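PDB 5E75: SusD-like protein BACOVA_02651 from Bacteroides ovatus, which binds polysaccharide at the cell surface and probably mediates xyloglucan binding before its transport into the periplasm for degradation. Local coordinates for residues A22-L27 with I110-L115; M116-Y121 with N160-A165; Y423-W428 with Q443-R448; V41-G46 with P58-F63. All blocks are in the same frame, centred on the assembly; numbering follows the deposited sequence.

Contact 1. Residues A22-L27 with I110-L115; sequences AATAPL and IAEARL
In the alpha-helical, TPR-like framework of the SusD family, the end of the first helix, where it tightens into 3-10 geometry around Leu27, leans on the long helix 103-125 through Leu27, Thr24, Glu112 and Ala113. The contact is small and buried, with 142 Å² lost between the two segments. Leu27 does the apolar work with one branch: its CD1 sits 3.7 Å from CA of Ala113 and 4.1 Å from CB of the same residue, so the methyl lies against the helix backbone. That same CD1 also reaches the carbonyl carbon of Glu112, at 4.1 Å. Met85 of helix 70-95 touches Leu27 as well, which makes this a place where three helical elements meet.

The polar half is looser. The Thr24 side chain lies roughly perpendicular to that of Glu112, and OG1 of Thr24 stays 3.6 Å from OE1 of Glu112, too far to bond. What joins them is Arg177, whose NH1 forms a salt bridge with OE2 of Glu112 and a hydrogen bond with OG1 of Thr24. Tyr28 gives OE2 a second partner through its hydroxyl, so this buried carboxylate is met by both a charge and a neutral group. With chi1 at 62°, Thr24 OG1 lies between its own backbone N and carbonyl carbon, where it also hydrogen-bonds to Glu21 O.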
# COMPACT_ATOMS: atom_id res chain seq x y z
N ALA A 22 -6.45 15.05 20.57
CA ALA A 22 -7.72 14.37 20.32
C ALA A 22 -8.32 14.81 18.98
O ALA A 22 -8.97 14.02 18.29
CB ALA A 22 -8.69 14.61 21.48
N ALA A 23 -8.09 16.06 18.59
CA ALA A 23 -8.55 16.58 17.30
C ALA A 23 -7.73 16.10 16.10
O ALA A 23 -8.22 16.10 14.96
CB ALA A 23 -8.60 18.10 17.34
N THR A 24 -6.47 15.72 16.31
CA THR A 24 -5.63 15.26 15.22
C THR A 24 -5.69 13.73 15.05
O THR A 24 -5.33 13.20 14.01
CB THR A 24 -4.17 15.71 15.40
OG1 THR A 24 -3.63 15.15 16.60
CG2 THR A 24 -4.09 17.23 15.48
N ALA A 25 -6.15 13.02 16.08
CA ALA A 25 -6.25 11.56 16.02
C ALA A 25 -7.04 11.06 14.81
O ALA A 25 -6.63 10.08 14.20
CB ALA A 25 -6.82 11.02 17.32
N PRO A 26 -8.12 11.75 14.42
CA PRO A 26 -8.86 11.23 13.26
C PRO A 26 -8.10 11.29 11.92
O PRO A 26 -8.53 10.65 10.95
CB PRO A 26 -10.11 12.12 13.20
CG PRO A 26 -10.26 12.68 14.59
CD PRO A 26 -8.86 12.84 15.08
N LEU A 27 -6.99 12.02 11.85
CA LEU A 27 -6.12 11.97 10.66
C LEU A 27 -5.58 10.57 10.38
O LEU A 27 -5.14 10.29 9.27
CB LEU A 27 -4.94 12.92 10.82
CG LEU A 27 -5.22 14.42 10.77
CD1 LEU A 27 -3.98 15.19 11.20
CD2 LEU A 27 -5.66 14.85 9.38
N ILE A 110 0.35 20.44 13.03
CA ILE A 110 0.50 20.87 11.64
C ILE A 110 1.33 19.84 10.88
O ILE A 110 1.01 19.51 9.74
CB ILE A 110 1.14 22.27 11.54
CG1 ILE A 110 0.18 23.31 12.13
CG2 ILE A 110 1.44 22.62 10.08
CD1 ILE A 110 0.84 24.67 12.42
N ALA A 111 2.39 19.34 11.51
CA ALA A 111 3.25 18.35 10.85
C ALA A 111 2.52 17.05 10.55
O ALA A 111 2.71 16.47 9.48
CB ALA A 111 4.50 18.08 11.70
N GLU A 112 1.68 16.57 11.48
CA GLU A 112 0.92 15.36 11.22
C GLU A 112 -0.07 15.59 10.09
O GLU A 112 -0.22 14.72 9.22
CB GLU A 112 0.20 14.92 12.48
CG GLU A 112 1.12 14.42 13.57
CD GLU A 112 0.35 14.09 14.83
OE1 GLU A 112 -0.19 15.01 15.48
OE2 GLU A 112 0.21 12.90 15.15
N ALA A 113 -0.73 16.74 10.09
CA ALA A 113 -1.67 17.09 9.03
C ALA A 113 -0.94 17.12 7.68
O ALA A 113 -1.40 16.53 6.71
CB ALA A 113 -2.31 18.43 9.31
N ARG A 114 0.21 17.80 7.62
CA ARG A 114 0.92 17.92 6.36
C ARG A 114 1.51 16.58 5.90
O ARG A 114 1.55 16.29 4.70
CB ARG A 114 1.99 19.01 6.44
CG ARG A 114 1.38 20.38 6.65
CD ARG A 114 2.39 21.52 6.53
NE ARG A 114 2.83 21.70 5.15
CZ ARG A 114 3.61 22.70 4.74
NH1 ARG A 114 4.02 23.63 5.60
NH2 ARG A 114 3.96 22.78 3.46
N LEU A 115 1.92 15.73 6.84
CA LEU A 115 2.37 14.38 6.49
C LEU A 115 1.25 13.60 5.83
O LEU A 115 1.46 12.93 4.81
CB LEU A 115 2.88 13.65 7.73
CG LEU A 115 3.25 12.16 7.58
CD1 LEU A 115 4.33 11.99 6.53
CD2 LEU A 115 3.71 11.52 8.90

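Contact 2. Residues M116-Y121 with N160-A165; sequences MRACAY and NDLNYA. With EDO (1,2-ethanediol), chain C.
A roughly antiparallel helix pair, part of the TPR-like helical scaffold of the SusD fold, brings Arg117 of helix 103-125 against Asp161 of helix 151-168. The short segments run at 149° to one another, with axes 8.8 Å apart at closest approach, and the four residues that meet are buried.

Arg117 takes the carboxylate in a two-pronged salt bridge, NE and NH2 each claiming one oxygen. Its NE donates to OD2 of Asp161 at 2.8 Å, while NH2 donates to OD1 of the same residue at 2.7 Å; both bonds are almost straight, the second at 179°. Guanidinium and carboxylate are nearly coplanar, and each oxygen is met on its syn side. The arginine chain leaves with CG anti to the backbone N (chi1 -173°) and bends at chi3, which swings the NE edge onto Asp161. With both prongs occupied, the guanidinium is held against rotation. NH1 bonds to Asn87, and Asp161 OD1 also takes a salt bridge from Arg114 NE, so the aspartate probably stays ionised and offsets the closeness of the two arginines.

Beside this polar grip the helices touch through small groups. Ala118 CB packs 3.7 Å from CG of Leu162 and 3.8 Å from CB of Asp161, an alanine methyl letting the backbones come close. Leu162 also meets Ile186 and Val190 of helix 180-195. On helix 103-125, a 1,2-ethanediol, probably from the crystallisation liquor, donates from its O2 to Cys119 O at 3.0 Å.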
# COMPACT_ATOMS: atom_id res chain seq x y z
N MET A 116 0.06 13.65 6.40
CA MET A 116 -1.06 12.90 5.84
C MET A 116 -1.48 13.47 4.50
O MET A 116 -1.77 12.72 3.57
CB MET A 116 -2.24 12.83 6.80
CG MET A 116 -1.95 12.05 8.06
SD MET A 116 -1.54 10.35 7.71
CE MET A 116 -1.44 9.68 9.36
N ARG A 117 -1.49 14.79 4.38
CA ARG A 117 -1.82 15.43 3.11
C ARG A 117 -0.83 15.00 2.03
O ARG A 117 -1.22 14.71 0.89
CB ARG A 117 -1.82 16.95 3.29
CG ARG A 117 -2.31 17.73 2.08
CD ARG A 117 -2.54 19.19 2.38
NE ARG A 117 -1.33 19.92 2.65
CZ ARG A 117 -1.31 21.18 3.06
NH1 ARG A 117 -2.44 21.86 3.26
NH2 ARG A 117 -0.15 21.77 3.26
N ALA A 118 0.45 14.94 2.38
CA ALA A 118 1.48 14.49 1.46
C ALA A 118 1.24 13.05 1.04
O ALA A 118 1.34 12.73 -0.14
CB ALA A 118 2.87 14.63 2.09
N CYS A 119 0.94 12.18 1.99
CA CYS A 119 0.66 10.80 1.63
C CYS A 119 -0.53 10.67 0.70
O CYS A 119 -0.48 9.88 -0.25
CB CYS A 119 0.44 9.95 2.88
SG CYS A 119 1.94 9.67 3.89
N ALA A 120 -1.61 11.38 0.97
CA ALA A 120 -2.78 11.34 0.12
C ALA A 120 -2.45 11.78 -1.30
O ALA A 120 -2.82 11.11 -2.26
CB ALA A 120 -3.90 12.18 0.72
N TYR A 121 -1.75 12.90 -1.44
CA TYR A 121 -1.38 13.39 -2.76
C TYR A 121 -0.41 12.44 -3.46
O TYR A 121 -0.48 12.27 -4.66
CB TYR A 121 -0.85 14.83 -2.74
CG TYR A 121 -1.94 15.87 -2.76
CD1 TYR A 121 -2.81 15.94 -3.83
CD2 TYR A 121 -2.12 16.76 -1.71
CE1 TYR A 121 -3.83 16.87 -3.86
CE2 TYR A 121 -3.13 17.70 -1.75
CZ TYR A 121 -3.99 17.76 -2.82
OH TYR A 121 -5.01 18.70 -2.84
N ASN A 160 7.15 19.75 -0.16
CA ASN A 160 7.07 20.85 0.79
C ASN A 160 6.40 20.40 2.09
O ASN A 160 6.85 20.74 3.19
CB ASN A 160 6.28 22.02 0.21
CG ASN A 160 7.02 22.76 -0.90
OD1 ASN A 160 8.21 22.51 -1.15
ND2 ASN A 160 6.31 23.65 -1.57
N ASP A 161 5.34 19.62 1.97
CA ASP A 161 4.63 19.10 3.14
C ASP A 161 5.55 18.17 3.94
O ASP A 161 5.62 18.26 5.18
CB ASP A 161 3.38 18.32 2.74
CG ASP A 161 2.16 19.19 2.52
OD1 ASP A 161 2.19 20.41 2.84
OD2 ASP A 161 1.14 18.66 2.06
N LEU A 162 6.24 17.27 3.25
CA LEU A 162 7.15 16.37 3.94
C LEU A 162 8.32 17.10 4.61
O LEU A 162 8.76 16.69 5.69
CB LEU A 162 7.64 15.29 2.98
CG LEU A 162 6.55 14.31 2.56
CD1 LEU A 162 7.02 13.45 1.41
CD2 LEU A 162 6.11 13.45 3.72
N ASN A 163 8.83 18.15 3.98
CA ASN A 163 9.91 18.94 4.59
C ASN A 163 9.46 19.49 5.93
O ASN A 163 10.19 19.42 6.90
CB ASN A 163 10.36 20.10 3.68
CG ASN A 163 11.21 19.66 2.50
OD1 ASN A 163 11.81 18.58 2.52
ND2 ASN A 163 11.29 20.51 1.50
N TYR A 164 8.25 20.03 5.98
CA TYR A 164 7.74 20.57 7.23
C TYR A 164 7.65 19.46 8.27
O TYR A 164 8.02 19.64 9.43
CB TYR A 164 6.39 21.25 7.05
CG TYR A 164 5.91 21.95 8.31
CD1 TYR A 164 5.24 21.24 9.31
CD2 TYR A 164 6.15 23.30 8.52
CE1 TYR A 164 4.82 21.87 10.48
CE2 TYR A 164 5.72 23.93 9.69
CZ TYR A 164 5.06 23.20 10.65
OH TYR A 164 4.64 23.77 11.82
N ALA A 165 7.15 18.29 7.87
CA ALA A 165 7.00 17.20 8.81
C ALA A 165 8.35 16.67 9.31
O ALA A 165 8.48 16.33 10.48
CB ALA A 165 6.18 16.07 8.20
C1 EDO C . 3.60 6.55 0.50
O1 EDO C . 3.71 5.42 -0.37
C2 EDO C . 2.14 6.89 0.75
O2 EDO C . 1.62 7.74 -0.27

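Contact 3. Residues Y423-W428 with Q443-R448; sequences YDMVTW and QWRGYR
The backbones of helix 421-431 and the loop after helix 433-441 stay well apart, their nearest CA atoms (Met425 and Gln443) 12.5 Å from each other, and the loop folds into a type II beta turn from Trp444 to Tyr447. Only long side chains bridge that distance in this C-terminal, SusD-family part of the chain. Gly446 takes the turn position with positive phi (91°), where a side chain would press on the preceding carbonyl oxygen.

Met425 and Gln443 meet head-on, each reaching out from its own segment, and the methyl CE of Met425 stops 4.0 Å from NE2 of Gln443. The methionine chain is extended beyond CG, chi2 and chi3 both close to 180°, which carries its end across. Its SD lies 4.4 Å from NH2 of Arg445, at the edge of the guanidinium and near its plane.

Within the loop, NE and NH2 of Arg445 share a single oxygen of Gln443: NH2 donates to OE1 of Gln443 at 2.9 Å and NE to the same OE1 at 3.0 Å. Both come from one face of the amide, NE from well above its plane, and neither bond is straight. NE2 of Gln443 is used too, by Asp287 and the carbonyl of Ala48. A leucine in place of Gln443 would probably leave Asp287 without this amide donor and the guanidinium less firmly fixed. Arg445 turns its remaining nitrogen, NH1, to the carbonyl oxygens of Val61 and Arg47.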
# COMPACT_ATOMS: atom_id res chain seq x y z
N TYR A 423 1.16 1.16 -6.79
CA TYR A 423 1.74 2.50 -6.80
C TYR A 423 3.20 2.45 -7.21
O TYR A 423 3.67 3.33 -7.94
CB TYR A 423 1.57 3.16 -5.42
CG TYR A 423 0.13 3.30 -4.98
CD1 TYR A 423 -0.67 4.25 -5.57
CD2 TYR A 423 -0.42 2.53 -3.95
CE1 TYR A 423 -1.99 4.42 -5.18
CE2 TYR A 423 -1.75 2.66 -3.59
CZ TYR A 423 -2.52 3.62 -4.21
OH TYR A 423 -3.84 3.86 -3.89
N ASP A 424 3.92 1.43 -6.75
CA ASP A 424 5.31 1.25 -7.14
C ASP A 424 5.41 0.93 -8.64
O ASP A 424 6.33 1.41 -9.30
CB ASP A 424 5.96 0.12 -6.35
CG ASP A 424 6.11 0.43 -4.90
OD1 ASP A 424 6.04 1.61 -4.54
OD2 ASP A 424 6.33 -0.54 -4.14
N MET A 425 4.49 0.15 -9.17
CA MET A 425 4.49 -0.18 -10.59
C MET A 425 4.23 1.06 -11.46
O MET A 425 4.82 1.18 -12.53
CB MET A 425 3.50 -1.29 -10.92
CG MET A 425 3.95 -2.63 -10.43
SD MET A 425 2.72 -3.89 -10.68
CE MET A 425 3.60 -5.33 -10.07
N VAL A 426 3.37 1.98 -11.01
CA VAL A 426 3.16 3.22 -11.76
C VAL A 426 4.43 4.06 -11.78
O VAL A 426 4.81 4.61 -12.82
CB VAL A 426 1.96 4.03 -11.21
CG1 VAL A 426 1.82 5.35 -11.93
CG2 VAL A 426 0.68 3.20 -11.33
N THR A 427 5.10 4.17 -10.62
CA THR A 427 6.38 4.87 -10.57
C THR A 427 7.38 4.28 -11.57
O THR A 427 8.03 5.02 -12.31
CB THR A 427 6.97 4.84 -9.15
OG1 THR A 427 6.13 5.62 -8.30
CG2 THR A 427 8.37 5.43 -9.12
N TRP A 428 7.50 2.96 -11.60
CA TRP A 428 8.40 2.32 -12.55
C TRP A 428 7.96 2.57 -14.00
O TRP A 428 8.82 2.77 -14.87
CB TRP A 428 8.53 0.82 -12.26
CG TRP A 428 9.29 0.50 -11.01
CD1 TRP A 428 10.44 1.11 -10.55
CD2 TRP A 428 8.98 -0.53 -10.07
NE1 TRP A 428 10.84 0.53 -9.36
CE2 TRP A 428 9.96 -0.47 -9.05
CE3 TRP A 428 7.96 -1.48 -9.97
CZ2 TRP A 428 9.94 -1.34 -7.96
CZ3 TRP A 428 7.93 -2.32 -8.89
CH2 TRP A 428 8.92 -2.25 -7.90
N GLN A 443 2.16 -10.69 -17.29
CA GLN A 443 1.72 -11.12 -15.97
C GLN A 443 0.56 -12.11 -16.02
O GLN A 443 0.09 -12.57 -15.00
CB GLN A 443 1.34 -9.91 -15.11
CG GLN A 443 2.52 -9.14 -14.58
CD GLN A 443 2.07 -7.98 -13.71
OE1 GLN A 443 1.74 -6.91 -14.20
NE2 GLN A 443 2.03 -8.21 -12.40
N TRP A 444 0.08 -12.42 -17.22
CA TRP A 444 -1.04 -13.35 -17.40
C TRP A 444 -2.25 -12.89 -16.59
O TRP A 444 -2.92 -13.68 -15.91
CB TRP A 444 -0.66 -14.79 -17.00
CG TRP A 444 0.33 -15.46 -17.92
CD1 TRP A 444 1.58 -15.01 -18.24
CD2 TRP A 444 0.16 -16.70 -18.61
NE1 TRP A 444 2.20 -15.91 -19.08
CE2 TRP A 444 1.35 -16.95 -19.33
CE3 TRP A 444 -0.88 -17.63 -18.69
CZ2 TRP A 444 1.52 -18.09 -20.11
CZ3 TRP A 444 -0.70 -18.77 -19.47
CH2 TRP A 444 0.49 -18.98 -20.17
N ARG A 445 -2.51 -11.60 -16.64
CA ARG A 445 -3.60 -11.02 -15.87
C ARG A 445 -4.95 -11.59 -16.30
O ARG A 445 -5.26 -11.65 -17.48
CB ARG A 445 -3.59 -9.50 -16.01
CG ARG A 445 -2.46 -8.82 -15.26
CD ARG A 445 -2.15 -7.45 -15.82
NE ARG A 445 -1.17 -6.73 -15.00
CZ ARG A 445 -1.48 -5.97 -13.94
NH1 ARG A 445 -2.74 -5.80 -13.58
NH2 ARG A 445 -0.50 -5.36 -13.27
N GLY A 446 -5.73 -12.01 -15.31
CA GLY A 446 -7.05 -12.58 -15.57
C GLY A 446 -7.05 -14.09 -15.76
O GLY A 446 -8.11 -14.70 -15.73
N TYR A 447 -5.87 -14.68 -15.96
CA TYR A 447 -5.76 -16.14 -15.95
C TYR A 447 -5.74 -16.61 -14.51
O TYR A 447 -5.07 -16.02 -13.66
CB TYR A 447 -4.47 -16.61 -16.61
CG TYR A 447 -4.47 -16.56 -18.11
CD1 TYR A 447 -4.30 -15.36 -18.78
CD2 TYR A 447 -4.60 -17.72 -18.85
CE1 TYR A 447 -4.29 -15.32 -20.17
CE2 TYR A 447 -4.59 -17.69 -20.22
CZ TYR A 447 -4.44 -16.50 -20.88
OH TYR A 447 -4.43 -16.49 -22.25
N ARG A 448 -6.47 -17.67 -14.23
CA ARG A 448 -6.54 -18.26 -12.90
C ARG A 448 -6.68 -19.75 -13.16
O ARG A 448 -6.79 -20.17 -14.31
CB ARG A 448 -7.74 -17.71 -12.13
CG ARG A 448 -9.05 -17.93 -12.85
CD ARG A 448 -10.17 -17.13 -12.28
NE ARG A 448 -11.32 -17.08 -13.19
CZ ARG A 448 -12.38 -17.88 -13.13
NH1 ARG A 448 -12.45 -18.83 -12.20
NH2 ARG A 448 -13.37 -17.74 -14.00

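Contact 4. Residues V41-G46 with P58-F63; sequences VPIGSG and PQFVTF
Apolar packing between the short helix 40-46 and a weakly bonded helical turn at about 58-62 makes this buried contact in the N-terminal part of the chain, where Phe60 lies against Pro42 and Ile43. The segments run roughly the same way, 35° apart, with 9.1 Å between their axes.

Pro42 meets the aromatic ring over one face: its CB is 4.2 Å from the centroid of the Phe60 ring and 24° off the normal, a CH-pi contact shifted toward the rim and closest to CG and CD1. Farther round, Ile43 brings CG1 to 3.8 Å from CE2 of Phe60, the two side chains meeting at a slant. The carbonyl oxygen of Pro42 lies 3.7 Å from CB of Phe60. Asn71 of helix 70-95 touches both Pro42 and Phe60, so the pair is fitted against one of the long helices of the TPR-like SusD scaffold. With an alanine here instead of Phe60, Pro42 CB would probably lose the ring face it lies on, and a gap would open beside Ile43 CG1.

Helix 40-46 has a wider, pi-type turn here, in which Val41 O accepts from the N of both Ser45 and Gly46. Gly46 comes close to the second segment, its CA 5.5 Å from that of Val61; a CB there would run into Pro42 O. The Val61 CG2 methyl sits 3.3 Å from Gly46 O.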
# COMPACT_ATOMS: atom_id res chain seq x y z
N VAL A 41 -8.29 -2.04 -1.87
CA VAL A 41 -7.99 -3.41 -2.30
C VAL A 41 -7.78 -3.52 -3.83
O VAL A 41 -6.72 -3.95 -4.26
CB VAL A 41 -9.06 -4.38 -1.77
CG1 VAL A 41 -8.86 -5.81 -2.30
CG2 VAL A 41 -9.07 -4.38 -0.25
N PRO A 42 -8.77 -3.12 -4.64
CA PRO A 42 -8.55 -3.25 -6.09
C PRO A 42 -7.51 -2.27 -6.63
O PRO A 42 -6.81 -2.62 -7.57
CB PRO A 42 -9.93 -2.95 -6.68
CG PRO A 42 -10.65 -2.17 -5.61
CD PRO A 42 -10.18 -2.78 -4.33
N ILE A 43 -7.38 -1.08 -6.06
CA ILE A 43 -6.42 -0.13 -6.60
C ILE A 43 -4.99 -0.47 -6.18
O ILE A 43 -4.08 -0.54 -7.01
CB ILE A 43 -6.77 1.31 -6.22
CG1 ILE A 43 -8.12 1.71 -6.84
CG2 ILE A 43 -5.68 2.26 -6.68
CD1 ILE A 43 -8.61 3.10 -6.43
N GLY A 44 -4.76 -0.70 -4.89
CA GLY A 44 -3.40 -0.88 -4.41
C GLY A 44 -2.81 -2.26 -4.70
O GLY A 44 -1.62 -2.39 -5.00
N SER A 45 -3.65 -3.30 -4.57
CA SER A 45 -3.22 -4.69 -4.74
C SER A 45 -3.74 -5.36 -6.01
O SER A 45 -2.98 -5.99 -6.74
CB SER A 45 -3.59 -5.54 -3.51
OG SER A 45 -2.62 -5.40 -2.49
N GLY A 46 -5.03 -5.21 -6.29
CA GLY A 46 -5.60 -5.85 -7.47
C GLY A 46 -4.91 -5.40 -8.75
O GLY A 46 -4.53 -6.19 -9.60
N PRO A 58 -12.58 -7.37 -11.25
CA PRO A 58 -11.53 -7.91 -12.12
C PRO A 58 -11.00 -6.87 -13.10
O PRO A 58 -9.86 -6.98 -13.58
CB PRO A 58 -12.24 -9.04 -12.86
CG PRO A 58 -13.67 -8.68 -12.83
CD PRO A 58 -13.88 -8.05 -11.49
N GLN A 59 -11.83 -5.88 -13.41
CA GLN A 59 -11.44 -4.86 -14.38
C GLN A 59 -10.19 -4.09 -13.96
O GLN A 59 -9.48 -3.57 -14.81
CB GLN A 59 -12.59 -3.88 -14.66
CG GLN A 59 -13.11 -3.12 -13.45
CD GLN A 59 -14.20 -3.85 -12.68
OE1 GLN A 59 -14.40 -5.06 -12.84
NE2 GLN A 59 -14.93 -3.12 -11.85
N PHE A 60 -9.93 -3.99 -12.66
CA PHE A 60 -8.73 -3.33 -12.19
C PHE A 60 -7.47 -4.11 -12.54
O PHE A 60 -6.42 -3.53 -12.82
CB PHE A 60 -8.80 -3.02 -10.69
CG PHE A 60 -9.64 -1.84 -10.39
CD1 PHE A 60 -11.01 -1.95 -10.34
CD2 PHE A 60 -9.07 -0.57 -10.25
CE1 PHE A 60 -11.80 -0.85 -10.12
CE2 PHE A 60 -9.85 0.53 -10.02
CZ PHE A 60 -11.21 0.40 -9.96
N VAL A 61 -7.60 -5.43 -12.56
CA VAL A 61 -6.50 -6.33 -12.90
C VAL A 61 -6.28 -6.40 -14.41
O VAL A 61 -5.15 -6.51 -14.89
CB VAL A 61 -6.75 -7.75 -12.36
CG1 VAL A 61 -5.50 -8.62 -12.54
CG2 VAL A 61 -7.15 -7.72 -10.89
N THR A 62 -7.37 -6.37 -15.17
CA THR A 62 -7.29 -6.57 -16.61
C THR A 62 -7.29 -5.27 -17.42
O THR A 62 -7.26 -5.30 -18.65
CB THR A 62 -8.43 -7.48 -17.10
OG1 THR A 62 -9.68 -6.81 -16.89
CG2 THR A 62 -8.43 -8.79 -16.33
N PHE A 63 -7.27 -4.14 -16.73
CA PHE A 63 -7.22 -2.82 -17.37
C PHE A 63 -8.46 -2.51 -18.21
O PHE A 63 -8.36 -2.07 -19.36
CB PHE A 63 -5.92 -2.62 -18.17
CG PHE A 63 -4.70 -2.55 -17.31
CD1 PHE A 63 -4.29 -1.34 -16.77
CD2 PHE A 63 -3.98 -3.69 -17.01
CE1 PHE A 63 -3.18 -1.27 -15.95
CE2 PHE A 63 -2.85 -3.64 -16.21
CZ PHE A 63 -2.45 -2.43 -15.66

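In the fold
From the N terminus, residues 22-27 open the loop that contact 1 closes at 110-115, and contact 4, joining 41-46 to 58-63, is nested inside it, though its centre lies about 30 Å from that of contact 1, across the chain's centre. Contact 2 opens directly after contact 1 on the same helix 103-125 and closes at 160-165 on helix 151-168; the two are joined also by Ile110 packing on Tyr164 and Leu115 on Leu162. Contact 3 closes a short loop much later, in the C-terminal part of the chain. It nevertheless sits beside contact 4, their centres about 9 Å apart: Tyr423 packs on Ile43 and Gly44, tying the N-terminal helices to the C-terminal part.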